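Local coordinates for heme peroxidase (Bacteroides thetaiotaomicron, PDB 2GVK), which is a heme peroxidase of the dye-decolorizing (DyP) family, which probably uses hydrogen peroxide to oxidise dyes and other organic substrates, at residues 160-165 with 244-249; 30-35 with 76-81; 10-15 with 181-186. All coordinates share one frame; numbering follows the deposited sequence.

Contact 1: residues 160-165 with 244-249; sequences TENPAV and IVRANM. With EDO (1,2-ethanediol), chain H.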
loop_
_atom_site.group_PDB
_atom_site.type_symbol
_atom_site.label_atom_id
_atom_site.label_comp_id
_atom_site.label_asym_id
_atom_site.label_seq_id
_atom_site.Cartn_x
_atom_site.Cartn_y
_atom_site.Cartn_z
ATOM N N THR A 160 11.411 22.059 0.009
ATOM C CA THR A 160 10.253 22.696 -0.669
ATOM C C THR A 160 10.712 23.683 -1.764
ATOM O O THR A 160 10.048 23.839 -2.786
ATOM C CB THR A 160 9.344 23.399 0.334
ATOM O OG1 THR A 160 8.696 22.410 1.153
ATOM C CG2 THR A 160 8.283 24.223 -0.379
ATOM N N GLU A 161 11.907 24.257 -1.576
ATOM C CA GLU A 161 12.484 25.223 -2.498
ATOM C C GLU A 161 13.086 24.568 -3.770
ATOM O O GLU A 161 13.446 25.249 -4.730
ATOM C CB GLU A 161 13.563 26.027 -1.764
ATOM C CG GLU A 161 14.986 25.331 -1.683
ATOM C CD GLU A 161 15.051 24.058 -0.781
ATOM O OE1 GLU A 161 14.133 23.818 0.048
ATOM O OE2 GLU A 161 16.059 23.319 -0.894
ATOM N N ASN A 162 13.223 23.247 -3.754
ATOM C CA ASN A 162 13.758 22.543 -4.934
ATOM C C ASN A 162 12.873 22.832 -6.138
ATOM O O ASN A 162 11.653 22.827 -6.024
ATOM C CB ASN A 162 13.820 21.050 -4.705
ATOM C CG ASN A 162 15.071 20.616 -3.927
ATOM O OD1 ASN A 162 16.097 21.274 -3.960
ATOM N ND2 ASN A 162 14.984 19.490 -3.283
ATOM N N PRO A 163 13.482 23.072 -7.296
ATOM C CA PRO A 163 12.668 23.352 -8.484
ATOM C C PRO A 163 11.709 22.208 -8.819
ATOM O O PRO A 163 12.123 21.038 -8.929
ATOM C CB PRO A 163 13.722 23.561 -9.608
ATOM C CG PRO A 163 14.990 22.959 -9.081
ATOM C CD PRO A 163 14.934 23.096 -7.583
ATOM N N ALA A 164 10.440 22.546 -8.954
ATOM C CA ALA A 164 9.400 21.577 -9.208
ATOM C C ALA A 164 8.125 22.316 -9.507
ATOM O O ALA A 164 8.032 23.496 -9.261
ATOM C CB ALA A 164 9.204 20.667 -7.983
ATOM N N VAL A 165 7.139 21.588 -10.058
ATOM C CA VAL A 165 5.748 22.101 -10.318
ATOM C C VAL A 165 5.699 23.068 -11.517
ATOM O O VAL A 165 5.080 22.762 -12.536
ATOM C CB VAL A 165 5.101 22.745 -9.054
ATOM C CG1 VAL A 165 3.734 23.293 -9.374
ATOM C CG2 VAL A 165 5.016 21.707 -7.908
ATOM N N ILE A 244 19.806 24.866 -7.375
ATOM C CA ILE A 244 20.294 23.517 -7.419
ATOM C C ILE A 244 19.210 22.578 -6.851
ATOM O O ILE A 244 18.154 23.032 -6.398
ATOM C CB ILE A 244 21.605 23.362 -6.625
ATOM C CG1 ILE A 244 21.343 23.435 -5.107
ATOM C CG2 ILE A 244 22.603 24.422 -7.068
ATOM C CD1 ILE A 244 22.593 23.197 -4.244
ATOM N N VAL A 245 19.459 21.278 -6.940
ATOM C CA VAL A 245 18.540 20.274 -6.404
ATOM C C VAL A 245 19.207 19.650 -5.202
ATOM O O VAL A 245 20.234 19.021 -5.326
ATOM C CB VAL A 245 18.224 19.199 -7.444
ATOM C CG1 VAL A 245 17.393 18.057 -6.825
ATOM C CG2 VAL A 245 17.516 19.818 -8.629
ATOM N N ARG A 246 18.606 19.838 -4.032
ATOM C CA ARG A 246 19.276 19.546 -2.771
ATOM C C ARG A 246 18.548 18.446 -2.007
ATOM O O ARG A 246 17.317 18.399 -1.992
ATOM C CB ARG A 246 19.376 20.807 -1.911
ATOM C CG ARG A 246 20.122 21.953 -2.573
ATOM C CD ARG A 246 20.342 23.155 -1.669
ATOM N NE ARG A 246 19.305 24.168 -1.843
ATOM C CZ ARG A 246 19.007 25.092 -0.940
ATOM N NH1 ARG A 246 19.667 25.137 0.209
ATOM N NH2 ARG A 246 18.047 25.974 -1.184
ATOM N N ALA A 247 19.307 17.594 -1.325
ATOM C CA ALA A 247 18.838 16.978 -0.079
ATOM C C ALA A 247 19.567 17.488 1.164
ATOM O O ALA A 247 20.701 17.961 1.091
ATOM C CB ALA A 247 18.918 15.465 -0.164
ATOM N N ASN A 248 18.885 17.404 2.302
ATOM C CA ASN A 248 19.526 17.462 3.604
ATOM C C ASN A 248 19.101 16.283 4.478
ATOM O O ASN A 248 18.241 16.429 5.360
ATOM C CB ASN A 248 19.184 18.775 4.304
ATOM C CG ASN A 248 19.901 19.966 3.693
ATOM O OD1 ASN A 248 21.007 20.309 4.096
ATOM N ND2 ASN A 248 19.268 20.601 2.723
HETATM N N MSE A 249 19.705 15.123 4.219
HETATM C CA MSE A 249 19.230 13.851 4.754
HETATM C C MSE A 249 19.694 13.679 6.186
HETATM O O MSE A 249 20.877 13.798 6.480
HETATM C CB MSE A 249 19.758 12.685 3.921
HETATM C CG MSE A 249 19.236 12.653 2.500
HETATM SE SE MSE A 249 17.305 12.919 2.436
HETATM C CE MSE A 249 16.753 11.182 2.948
HETATM C C1 EDO H . 22.943 24.123 2.076
HETATM O O1 EDO H . 24.331 23.723 2.274
HETATM C C2 EDO H . 21.993 23.297 2.978
HETATM O O2 EDO H . 20.636 23.271 2.400
HETATM O O HOH W 1 16.693 21.600 0.797
HETATM O O HOH W 2 17.254 23.875 -3.825
#

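Contact 2: residues 30-35 with 76-81; sequences YNLTDS and WTRLFP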
loop_
_atom_site.group_PDB
_atom_site.type_symbol
_atom_site.label_atom_id
_atom_site.label_comp_id
_atom_site.label_asym_id
_atom_site.label_seq_id
_atom_site.Cartn_x
_atom_site.Cartn_y
_atom_site.Cartn_z
ATOM N N TYR A 30 34.596 6.893 -1.439
ATOM C CA TYR A 30 35.782 6.063 -1.501
ATOM C C TYR A 30 36.974 6.880 -1.970
ATOM O O TYR A 30 36.830 7.768 -2.814
ATOM C CB TYR A 30 35.588 4.958 -2.526
ATOM C CG TYR A 30 34.685 3.809 -2.133
ATOM C CD1 TYR A 30 35.004 2.996 -1.077
ATOM C CD2 TYR A 30 33.668 3.387 -2.990
ATOM C CE1 TYR A 30 34.265 1.836 -0.801
ATOM C CE2 TYR A 30 32.927 2.243 -2.717
ATOM C CZ TYR A 30 33.232 1.481 -1.619
ATOM O OH TYR A 30 32.549 0.313 -1.374
ATOM N N ASN A 31 38.165 6.506 -1.512
ATOM C CA ASN A 31 39.397 6.913 -2.164
ATOM C C ASN A 31 39.941 5.739 -2.965
ATOM O O ASN A 31 39.773 4.594 -2.581
ATOM C CB ASN A 31 40.445 7.337 -1.149
ATOM C CG ASN A 31 40.380 8.815 -0.810
ATOM O OD1 ASN A 31 39.657 9.587 -1.441
ATOM N ND2 ASN A 31 41.143 9.216 0.217
ATOM N N LEU A 32 40.587 6.038 -4.081
ATOM C CA LEU A 32 41.258 5.024 -4.867
ATOM C C LEU A 32 42.535 4.582 -4.190
ATOM O O LEU A 32 43.218 5.384 -3.582
ATOM C CB LEU A 32 41.605 5.571 -6.257
ATOM C CG LEU A 32 40.438 6.055 -7.109
ATOM C CD1 LEU A 32 40.969 6.650 -8.385
ATOM C CD2 LEU A 32 39.474 4.926 -7.392
ATOM N N THR A 33 42.884 3.310 -4.375
ATOM C CA THR A 33 44.195 2.798 -3.970
ATOM C C THR A 33 45.149 2.796 -5.159
ATOM O O THR A 33 44.730 2.964 -6.303
ATOM C CB THR A 33 44.107 1.359 -3.465
ATOM O OG1 THR A 33 43.804 0.478 -4.565
ATOM C CG2 THR A 33 43.060 1.226 -2.397
ATOM N N ASP A 34 46.412 2.473 -4.890
ATOM C CA ASP A 34 47.427 2.423 -5.939
ATOM C C ASP A 34 47.631 1.006 -6.479
ATOM O O ASP A 34 48.660 0.700 -7.061
ATOM C CB ASP A 34 48.755 2.973 -5.421
ATOM C CG ASP A 34 48.807 4.480 -5.449
ATOM O OD1 ASP A 34 47.924 5.101 -6.080
ATOM O OD2 ASP A 34 49.759 5.054 -4.870
ATOM N N SER A 35 46.650 0.156 -6.312
ATOM C CA SER A 35 46.786 -1.224 -6.781
ATOM C C SER A 35 46.839 -1.286 -8.319
ATOM O O SER A 35 46.327 -0.414 -8.996
ATOM C CB SER A 35 45.658 -2.081 -6.272
ATOM O OG SER A 35 44.542 -2.034 -7.132
ATOM N N TRP A 76 39.262 11.902 -11.505
ATOM C CA TRP A 76 38.838 11.951 -12.900
ATOM C C TRP A 76 40.056 11.986 -13.826
ATOM O O TRP A 76 40.142 11.231 -14.774
ATOM C CB TRP A 76 37.953 13.179 -13.151
ATOM C CG TRP A 76 37.520 13.309 -14.596
ATOM C CD1 TRP A 76 38.196 13.962 -15.611
ATOM C CD2 TRP A 76 36.400 12.677 -15.209
ATOM N NE1 TRP A 76 37.517 13.814 -16.799
ATOM C CE2 TRP A 76 36.414 13.033 -16.585
ATOM C CE3 TRP A 76 35.340 11.915 -14.728
ATOM C CZ2 TRP A 76 35.419 12.604 -17.480
ATOM C CZ3 TRP A 76 34.378 11.456 -15.642
ATOM C CH2 TRP A 76 34.436 11.811 -16.993
ATOM N N THR A 77 41.002 12.856 -13.517
ATOM C CA THR A 77 42.176 13.020 -14.348
ATOM C C THR A 77 43.083 11.775 -14.283
ATOM O O THR A 77 43.658 11.362 -15.291
ATOM C CB THR A 77 42.935 14.306 -13.961
ATOM O OG1 THR A 77 42.192 15.431 -14.434
ATOM C CG2 THR A 77 44.307 14.338 -14.573
ATOM N N ARG A 78 43.168 11.153 -13.121
ATOM C CA ARG A 78 43.930 9.911 -12.985
ATOM C C ARG A 78 43.320 8.771 -13.804
ATOM O O ARG A 78 44.027 8.071 -14.539
ATOM C CB ARG A 78 44.012 9.473 -11.537
ATOM C CG ARG A 78 44.642 8.096 -11.406
ATOM C CD ARG A 78 44.618 7.553 -10.029
ATOM N NE ARG A 78 45.025 6.141 -10.020
ATOM C CZ ARG A 78 45.047 5.383 -8.937
ATOM N NH1 ARG A 78 44.726 5.905 -7.765
ATOM N NH2 ARG A 78 45.420 4.110 -9.020
ATOM N N LEU A 79 42.012 8.595 -13.681
ATOM C CA LEU A 79 41.331 7.482 -14.311
ATOM C C LEU A 79 41.169 7.655 -15.801
ATOM O O LEU A 79 41.262 6.680 -16.553
ATOM C CB LEU A 79 39.931 7.285 -13.692
ATOM C CG LEU A 79 39.866 6.855 -12.223
ATOM C CD1 LEU A 79 38.512 7.122 -11.641
ATOM C CD2 LEU A 79 40.248 5.364 -12.103
ATOM N N PHE A 80 40.859 8.894 -16.226
ATOM C CA PHE A 80 40.414 9.185 -17.586
ATOM C C PHE A 80 41.183 10.374 -18.182
ATOM O O PHE A 80 40.597 11.396 -18.509
ATOM C CB PHE A 80 38.898 9.504 -17.584
ATOM C CG PHE A 80 38.062 8.530 -16.762
ATOM C CD1 PHE A 80 38.030 7.193 -17.084
ATOM C CD2 PHE A 80 37.294 8.978 -15.685
ATOM C CE1 PHE A 80 37.266 6.286 -16.324
ATOM C CE2 PHE A 80 36.528 8.086 -14.944
ATOM C CZ PHE A 80 36.536 6.733 -15.269
ATOM N N PRO A 81 42.488 10.226 -18.346
ATOM C CA PRO A 81 43.333 11.336 -18.829
ATOM C C PRO A 81 42.975 11.878 -20.226
ATOM O O PRO A 81 43.329 13.014 -20.547
ATOM C CB PRO A 81 44.725 10.720 -18.849
ATOM C CG PRO A 81 44.493 9.256 -18.921
ATOM C CD PRO A 81 43.267 9.003 -18.143
#

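Contact 3: residues 10-15 with 181-186; sequences GGHIPQ and DFAGGS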
loop_
_atom_site.group_PDB
_atom_site.type_symbol
_atom_site.label_atom_id
_atom_site.label_comp_id
_atom_site.label_asym_id
_atom_site.label_seq_id
_atom_site.Cartn_x
_atom_site.Cartn_y
_atom_site.Cartn_z
ATOM N N GLY A 10 21.968 17.412 -25.383
ATOM C CA GLY A 10 22.653 16.785 -26.512
ATOM C C GLY A 10 22.233 15.341 -26.751
ATOM O O GLY A 10 22.972 14.568 -27.365
ATOM N N GLY A 11 21.038 14.982 -26.278
ATOM C CA GLY A 11 20.540 13.619 -26.401
ATOM C C GLY A 11 21.136 12.656 -25.370
ATOM O O GLY A 11 21.017 11.444 -25.507
ATOM N N HIS A 12 21.765 13.191 -24.345
ATOM C CA HIS A 12 22.370 12.361 -23.321
ATOM C C HIS A 12 21.427 12.200 -22.143
ATOM O O HIS A 12 20.868 13.174 -21.653
ATOM C CB HIS A 12 23.691 12.969 -22.849
ATOM C CG HIS A 12 24.682 13.185 -23.943
ATOM N ND1 HIS A 12 25.299 12.146 -24.601
ATOM C CD2 HIS A 12 25.178 14.323 -24.486
ATOM C CE1 HIS A 12 26.124 12.633 -25.512
ATOM N NE2 HIS A 12 26.065 13.953 -25.464
ATOM N N ILE A 13 21.260 10.970 -21.694
ATOM C CA ILE A 13 20.408 10.666 -20.554
ATOM C C ILE A 13 21.199 10.883 -19.255
ATOM O O ILE A 13 22.236 10.256 -19.049
ATOM C CB ILE A 13 19.926 9.189 -20.591
ATOM C CG1 ILE A 13 19.397 8.821 -21.984
ATOM C CG2 ILE A 13 18.865 8.935 -19.506
ATOM C CD1 ILE A 13 18.312 9.738 -22.491
ATOM N N PRO A 14 20.704 11.771 -18.372
ATOM C CA PRO A 14 21.394 11.994 -17.115
ATOM C C PRO A 14 21.145 10.880 -16.115
ATOM O O PRO A 14 20.179 10.136 -16.229
ATOM C CB PRO A 14 20.767 13.283 -16.600
ATOM C CG PRO A 14 19.402 13.264 -17.118
ATOM C CD PRO A 14 19.495 12.609 -18.482
ATOM N N GLN A 15 22.037 10.754 -15.162
ATOM C CA GLN A 15 21.783 9.922 -14.019
ATOM C C GLN A 15 20.646 10.578 -13.207
ATOM O O GLN A 15 20.203 11.676 -13.534
ATOM C CB GLN A 15 23.050 9.778 -13.168
ATOM C CG GLN A 15 24.158 8.929 -13.830
ATOM C CD GLN A 15 25.291 8.637 -12.882
ATOM O OE1 GLN A 15 25.072 8.110 -11.806
ATOM N NE2 GLN A 15 26.527 8.869 -13.326
ATOM N N ASP A 181 30.471 18.749 -24.329
ATOM C CA ASP A 181 31.124 17.439 -24.231
ATOM C C ASP A 181 30.657 16.683 -22.985
ATOM O O ASP A 181 30.850 15.488 -22.872
ATOM C CB ASP A 181 32.646 17.573 -24.199
ATOM C CG ASP A 181 33.228 18.140 -25.516
ATOM O OD1 ASP A 181 32.481 18.266 -26.515
ATOM O OD2 ASP A 181 34.429 18.495 -25.526
ATOM N N PHE A 182 30.046 17.396 -22.051
ATOM C CA PHE A 182 29.609 16.783 -20.787
ATOM C C PHE A 182 28.153 17.039 -20.482
ATOM O O PHE A 182 27.695 16.783 -19.370
ATOM C CB PHE A 182 30.499 17.264 -19.645
ATOM C CG PHE A 182 31.940 16.884 -19.823
ATOM C CD1 PHE A 182 32.345 15.571 -19.601
ATOM C CD2 PHE A 182 32.832 17.766 -20.385
ATOM C CE1 PHE A 182 33.628 15.184 -19.863
ATOM C CE2 PHE A 182 34.121 17.387 -20.647
ATOM C CZ PHE A 182 34.524 16.084 -20.384
ATOM N N ALA A 183 27.404 17.435 -21.498
ATOM C CA ALA A 183 25.982 17.633 -21.354
ATOM C C ALA A 183 25.334 16.346 -20.884
ATOM O O ALA A 183 25.686 15.250 -21.347
ATOM C CB ALA A 183 25.367 18.090 -22.681
ATOM N N GLY A 184 24.368 16.477 -19.984
ATOM C CA GLY A 184 23.739 15.308 -19.358
ATOM C C GLY A 184 24.399 14.946 -18.034
ATOM O O GLY A 184 23.906 14.104 -17.305
ATOM N N GLY A 185 25.550 15.561 -17.744
ATOM C CA GLY A 185 26.234 15.335 -16.481
ATOM C C GLY A 185 25.740 16.302 -15.397
ATOM O O GLY A 185 24.857 17.147 -15.643
ATOM N N SER A 186 26.339 16.208 -14.216
ATOM C CA SER A 186 25.959 17.060 -13.097
ATOM C C SER A 186 27.136 17.255 -12.147
ATOM O O SER A 186 27.993 16.385 -12.029
ATOM C CB SER A 186 24.782 16.421 -12.330
ATOM O OG SER A 186 24.360 17.240 -11.243
HETATM O O HOH W 3 24.116 12.765 -14.906
#

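Contact 1: residues 160-165 with 244-249
N162 and R246 tie the loop that follows the GxxDG sequence of DyP peroxidases, which ends here in D158 and G159, to strand 245-253, an outermost strand of the sheet within this chain. The evidence is a paired amide contact. R246 N donates to N162 OD1 at 2.9 Å, and N162 ND2 donates to R246 O, also at 2.9 Å. The second bond is nearly straight (175°), lies in the carbonyl plane on a lone pair and stays close to the amide plane of N162; in the first, the donor is tilted 33° from the plane of the side-chain carbonyl. One side chain thus serves the two backbone groups that R246 offers away from strand 258-267, with which V245 and A247 pair. An alanine in place of N162 would probably leave R246 N and O without these mates and the loop freer to shift along the strand edge. Water 2 adds a polar link, 2.8 Å from N162 OD1 and accepting from R246 NE at 2.9 Å. Beside the amide, P163 CG packs on V245 CG2 at 4.1 Å.

In one of its two deposited conformers, with CG between the backbone N and the carbonyl carbon (chi1 83°), E161 crosses R246 at about a right angle and sets OE2 over one guanidinium face, toward its rim, 3.3 Å from R246 NH2. No N-H points at this oxygen, so the salt bridge rests on charge alone and remains tentative. At the guanidinium edge, R246 NH1 bonds weakly to O2 of a 1,2-ethanediol, probably from the crystallisation liquor, to which N248 ND2 also donates a hydrogen bond. N248 ND2 further bonds D158 OD2; this grouping is consistent with the distal side of the heme pocket in DyP relatives, although no heme is modelled here.

Contact 2: residues 30-35 with 76-81
R78 and L32 slide past each other in opposite directions, and this lets the arginine reach from helix 73-79 beyond the leucine to the backbone at the end of strand 24-32. CG of R78 stands anti to the backbone N (chi1 173°), and the chain runs extended from there to NE. Its guanidinium arrives end-on: NH2 donates to T33 O at 3.0 Å and NH1 to the same atom at 3.3 Å. T33 O lies near the guanidinium plane, at its edge, so both bonds are made from within that plane; seen from the acceptor, NH1 stands 57° above the carbonyl plane while NH2 is tilted by less. L32 CB comes to 3.5 Å from R78 NH1, obliquely to the guanidinium.

The two leucines meet tip to tip: L32 CD1 touches L79 CG at 4.0 Å, and both side chains also rest on V42 of helix 38-59. D34 OD1, in one of two deposited conformers, lies 3.7 Å from R78 NH1 with no N-H aimed at it. The T33 hydroxyl is hydrogen-bonded outside the contact, to G134 O and T38 OG1.

The contact packs a helix on the end of strand 24-32 in the N-terminal, ferredoxin-like half. Its exposed end is held mainly by a neutral carbonyl gripped twice, which would probably fix the rotation of the guanidinium, with any charge attraction from D34 long and doubtful, and aliphatic packing on the inner side.

Contact 3: residues 10-15 with 181-186
A183 and G184 form the corners of a type II beta turn from F182 to G185, closed by the G185 N to F182 O hydrogen bond of 3.0 Å, and segment 10-15 lies against this turn with P14 and G184 only 4.6 Å apart at their CA atoms. The phi of 94° at G184 is the positive value a type II turn needs at its third position. A side chain there would be doubly blocked, since a CB would press on the preceding carbonyl oxygen and also clash with H12 CB.

H12 makes the main side-chain contact with the turn. Its CG sits beside the backbone N (chi1 -57°); the ring meets A183 O obliquely, CD2 lying 3.3 Å from it, and H12 CB lies 3.4 Å from the same oxygen. On one face of the ring lies G10 O, offset toward the rim, while the A183 methyl is 4.2 Å from H12 CD2. The imidazole is also held outside the contact, ND1 hydrogen-bonding D310 OD2 in helix 309-315.

No direct hydrogen bond joins the two segments. P14 CA approaches G184 O at 3.3 Å in a CA-H...O contact, its angle at the hydrogen being 124°. Water 3 supplies the polar link, accepting from Q15 N at 2.9 Å and lying 2.8 Å from G184 O. Beyond it, the Q15 amide bonds P307 O through NE2 and M69 N through OE1, and I13 packs on V165 of a neighbouring subunit.

The turn leads directly into strand 186-195 of the main sheet, in the C-terminal half of the DyP fold, and the N-terminal loop packs on it through van der Waals contacts and a bridging water.

How the contacts relate
Contacts 1 and 2 reach the same eight-stranded antiparallel sheet on opposite sides of the chain's centre, their own centres about 31 Å apart. Contact 2 uses strand 24-32, in the N-terminal half, and contact 1 uses strand 245-253, in the C-terminal one; the strand order fits the two ferredoxin-like halves of the DyP fold. Contact 3 lies about 20 Å from contact 1 and 22 Å from contact 2, centre to centre. It touches contact 2, W76 CZ2 meeting F182 CE1 at 3.9 Å. Along the chain, contact 2 closes before contact 1 opens; the segments of contact 3 enclose contact 2 and alternate with those of contact 1, bringing the N-terminal loop onto the C-terminal half.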